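Local coordinates for protein polyhedrin (Antheraea mylitta cypovirus 4, PDB 5A8S) that probably forms the crystalline matrix of the viral occlusion bodies (polyhedra), the microcrystals in which cypovirus particles are embedded, at residues V33-M38 / L192-G197. Numbering follows the deposited sequence.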
ATOM      1  N   VAL A  33       7.236  24.505  -5.417  1.00  8.72           N
ATOM      2  CA  VAL A  33       7.327  24.084  -6.812  1.00 12.42           C
ATOM      3  C   VAL A  33       6.656  22.721  -6.872  1.00 14.02           C
ATOM      4  O   VAL A  33       7.097  21.791  -6.199  1.00 16.41           O
ATOM      5  CB  VAL A  33       8.787  23.989  -7.298  1.00  8.20           C
ATOM      6  CG1 VAL A  33       8.849  23.507  -8.745  1.00 11.59           C
ATOM      7  CG2 VAL A  33       9.501  25.341  -7.159  1.00 11.39           C
ATOM      8  N   GLN A  34       5.576  22.599  -7.639  1.00 10.00           N
ATOM      9  CA  GLN A  34       4.784  21.366  -7.621  1.00 10.25           C
ATOM     10  C   GLN A  34       5.652  20.140  -7.927  1.00 16.59           C
ATOM     11  O   GLN A  34       6.597  20.217  -8.712  1.00 13.76           O
ATOM     12  CB  GLN A  34       3.598  21.467  -8.584  1.00  8.17           C
ATOM     13  CG  GLN A  34       2.589  22.552  -8.184  1.00  9.94           C
ATOM     14  CD  GLN A  34       1.544  22.069  -7.183  1.00 17.79           C
ATOM     15  OE1 GLN A  34       1.248  20.872  -7.098  1.00 12.15           O
ATOM     16  NE2 GLN A  34       0.969  23.005  -6.426  1.00 12.90           N
ATOM     17  N   ASP A  35       5.311  19.023  -7.282  1.00 10.98           N
ATOM     18  CA  ASP A  35       6.105  17.786  -7.287  1.00  9.16           C
ATOM     19  C   ASP A  35       7.405  17.881  -6.469  1.00 17.32           C
ATOM     20  O   ASP A  35       8.258  16.997  -6.541  1.00 16.37           O
ATOM     21  CB  ASP A  35       6.387  17.278  -8.711  1.00 10.80           C
ATOM     22  CG  ASP A  35       5.756  15.908  -8.985  1.00 24.18           C
ATOM     23  OD1 ASP A  35       5.282  15.246  -8.038  1.00 20.30           O
ATOM     24  OD2 ASP A  35       5.750  15.470 -10.151  1.00 25.03           O
ATOM     25  N   ALA A  36       7.542  18.945  -5.687  1.00 12.20           N
ATOM     26  CA  ALA A  36       8.521  18.973  -4.604  1.00 13.22           C
ATOM     27  C   ALA A  36       8.006  18.062  -3.501  1.00 13.26           C
ATOM     28  O   ALA A  36       6.810  17.790  -3.424  1.00 12.53           O
ATOM     29  CB  ALA A  36       8.694  20.384  -4.072  1.00 11.76           C
ATOM     30  N   MET A  37       8.895  17.590  -2.637  1.00 12.74           N
ATOM     31  CA  MET A  37       8.473  16.745  -1.524  1.00 10.73           C
ATOM     32  C   MET A  37       7.669  17.533  -0.478  1.00  8.77           C
ATOM     33  O   MET A  37       7.905  18.722  -0.239  1.00  8.80           O
ATOM     34  CB  MET A  37       9.695  16.080  -0.866  1.00  7.77           C
ATOM     35  CG  MET A  37      10.458  15.163  -1.822  1.00 10.29           C
ATOM     36  SD  MET A  37       9.387  13.877  -2.520  1.00 15.44           S
ATOM     37  CE  MET A  37       9.138  12.847  -1.094  1.00 17.58           C
ATOM     38  N   MET A  38       6.698  16.849   0.115  1.00 11.33           N
ATOM     39  CA  MET A  38       6.031  17.289   1.333  1.00 10.01           C
ATOM     40  C   MET A  38       6.373  16.264   2.405  1.00  8.06           C
ATOM     41  O   MET A  38       6.847  15.183   2.082  1.00  6.40           O
ATOM     42  CB  MET A  38       4.520  17.341   1.140  1.00  5.77           C
ATOM     43  CG  MET A  38       4.052  18.505   0.270  1.00  8.66           C
ATOM     44  SD  MET A  38       2.354  18.279  -0.266  1.00 11.64           S
ATOM     45  CE  MET A  38       2.552  17.098  -1.594  1.00 12.46           C
ATOM     46  N   LEU A 192      -4.965  25.974 -12.180  1.00  8.07           N
ATOM     47  CA  LEU A 192      -4.795  24.680 -12.842  1.00 13.29           C
ATOM     48  C   LEU A 192      -4.922  23.556 -11.817  1.00  9.84           C
ATOM     49  O   LEU A 192      -4.435  23.674 -10.695  1.00  9.57           O
ATOM     50  CB  LEU A 192      -3.423  24.598 -13.516  1.00 10.96           C
ATOM     51  CG  LEU A 192      -3.167  23.369 -14.393  1.00 11.71           C
ATOM     52  CD1 LEU A 192      -3.487  23.687 -15.848  1.00 12.71           C
ATOM     53  CD2 LEU A 192      -1.723  22.918 -14.270  1.00 18.59           C
ATOM     54  N   ASN A 193      -5.572  22.470 -12.211  1.00  8.73           N
ATOM     55  CA  ASN A 193      -5.726  21.297 -11.351  1.00 10.80           C
ATOM     56  C   ASN A 193      -4.782  20.190 -11.811  1.00  9.59           C
ATOM     57  O   ASN A 193      -4.987  19.596 -12.871  1.00  6.21           O
ATOM     58  CB  ASN A 193      -7.175  20.796 -11.394  1.00  5.90           C
ATOM     59  CG  ASN A 193      -7.455  19.697 -10.372  1.00 12.28           C
ATOM     60  OD1 ASN A 193      -6.532  19.115  -9.794  1.00  9.67           O
ATOM     61  ND2 ASN A 193      -8.736  19.407 -10.147  1.00 10.07           N
ATOM     62  N   ARG A 194      -3.741  19.913 -11.025  1.00  7.58           N
ATOM     63  CA  ARG A 194      -2.745  18.928 -11.436  1.00  6.99           C
ATOM     64  C   ARG A 194      -3.293  17.502 -11.359  1.00  4.37           C
ATOM     65  O   ARG A 194      -2.666  16.558 -11.861  1.00  9.17           O
ATOM     66  CB  ARG A 194      -1.455  19.077 -10.631  1.00 12.36           C
ATOM     67  CG  ARG A 194      -0.569  20.246 -11.120  1.00  7.03           C
ATOM     68  CD  ARG A 194       0.794  20.241 -10.445  1.00 11.76           C
ATOM     69  NE  ARG A 194       1.540  19.056 -10.838  1.00 11.05           N
ATOM     70  CZ  ARG A 194       1.994  18.132 -10.001  1.00 14.16           C
ATOM     71  NH1 ARG A 194       1.810  18.256  -8.687  1.00 10.88           N
ATOM     72  NH2 ARG A 194       2.641  17.077 -10.485  1.00 12.07           N
ATOM     73  N   PHE A 195      -4.461  17.349 -10.738  1.00  5.94           N
ATOM     74  CA  PHE A 195      -5.169  16.062 -10.706  1.00  8.75           C
ATOM     75  C   PHE A 195      -6.168  15.958 -11.863  1.00 10.48           C
ATOM     76  O   PHE A 195      -7.011  15.065 -11.897  1.00 10.05           O
ATOM     77  CB  PHE A 195      -5.899  15.876  -9.366  1.00 11.20           C
ATOM     78  CG  PHE A 195      -4.976  15.836  -8.176  1.00 11.04           C
ATOM     79  CD1 PHE A 195      -4.490  17.010  -7.620  1.00  9.61           C
ATOM     80  CD2 PHE A 195      -4.578  14.621  -7.628  1.00 10.31           C
ATOM     81  CE1 PHE A 195      -3.630  16.986  -6.538  1.00 10.64           C
ATOM     82  CE2 PHE A 195      -3.722  14.583  -6.533  1.00  7.33           C
ATOM     83  CZ  PHE A 195      -3.239  15.776  -5.988  1.00  8.05           C
ATOM     84  N   ASN A 196      -6.055  16.872 -12.818  1.00 11.35           N
ATOM     85  CA  ASN A 196      -7.019  16.967 -13.895  1.00 12.90           C
ATOM     86  C   ASN A 196      -6.369  16.789 -15.259  1.00 15.39           C
ATOM     87  O   ASN A 196      -5.231  17.201 -15.481  1.00 11.10           O
ATOM     88  CB  ASN A 196      -7.715  18.322 -13.837  1.00  7.77           C
ATOM     89  CG  ASN A 196      -8.620  18.556 -15.026  1.00 17.19           C
ATOM     90  OD1 ASN A 196      -8.435  19.500 -15.800  1.00 20.16           O
ATOM     91  ND2 ASN A 196      -9.598  17.679 -15.189  1.00 13.86           N
ATOM     92  N   GLY A 197      -7.105  16.168 -16.172  1.00 17.09           N
ATOM     93  CA  GLY A 197      -6.687  16.093 -17.557  1.00 17.61           C
ATOM     94  C   GLY A 197      -5.275  15.571 -17.735  1.00 10.91           C
ATOM     95  O   GLY A 197      -4.894  14.578 -17.116  1.00 13.09           O
TER
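Arg194 reaches the 33-38 loop because its chain runs extended through chi2 and then bends at chi3 (65°), which turns the guanidinium onto Gln34 and Asp35. Gln34 bends at chi2 (-86°), which lays its amide beside the arginine. The two side chains run antiparallel alongside each other. Arg194 CD packs on the Gln34 methylene CB at 3.6 Å. Arg194 NH1 donates to Gln34 OE1 at 3.1 Å, on a lone pair in the carbonyl plane. The N-H...O angle is 152°. Amide and guanidinium are steeply inclined to each other, so the groups do not stack. Asp35 crosses the arginine at about a right angle. Its OD2 makes a long salt bridge of 3.5 Å to Arg194 NH2, oblique to the guanidinium. Arg194 NH1 also forms a salt bridge with Asp60, and the arginine probably offsets the close carboxylates of Asp35 and Asp60. Asp35 OD2 accepts from Gln202 and Asn206. Gln34 NE2 donates to Arg187 O, which probably helps fix the rotation of the amide, and Arg148 of the second subunit donates to Gln34 O. The contact joins two beta turns in loops, a type II turn at 33-36 and a type I turn at 193-196, the latter with an Asx turn in which Asn193 OD1 accepts from Phe195 N: a buried arginine-carboxylate network beside a subunit interface of the polyhedrin trimer.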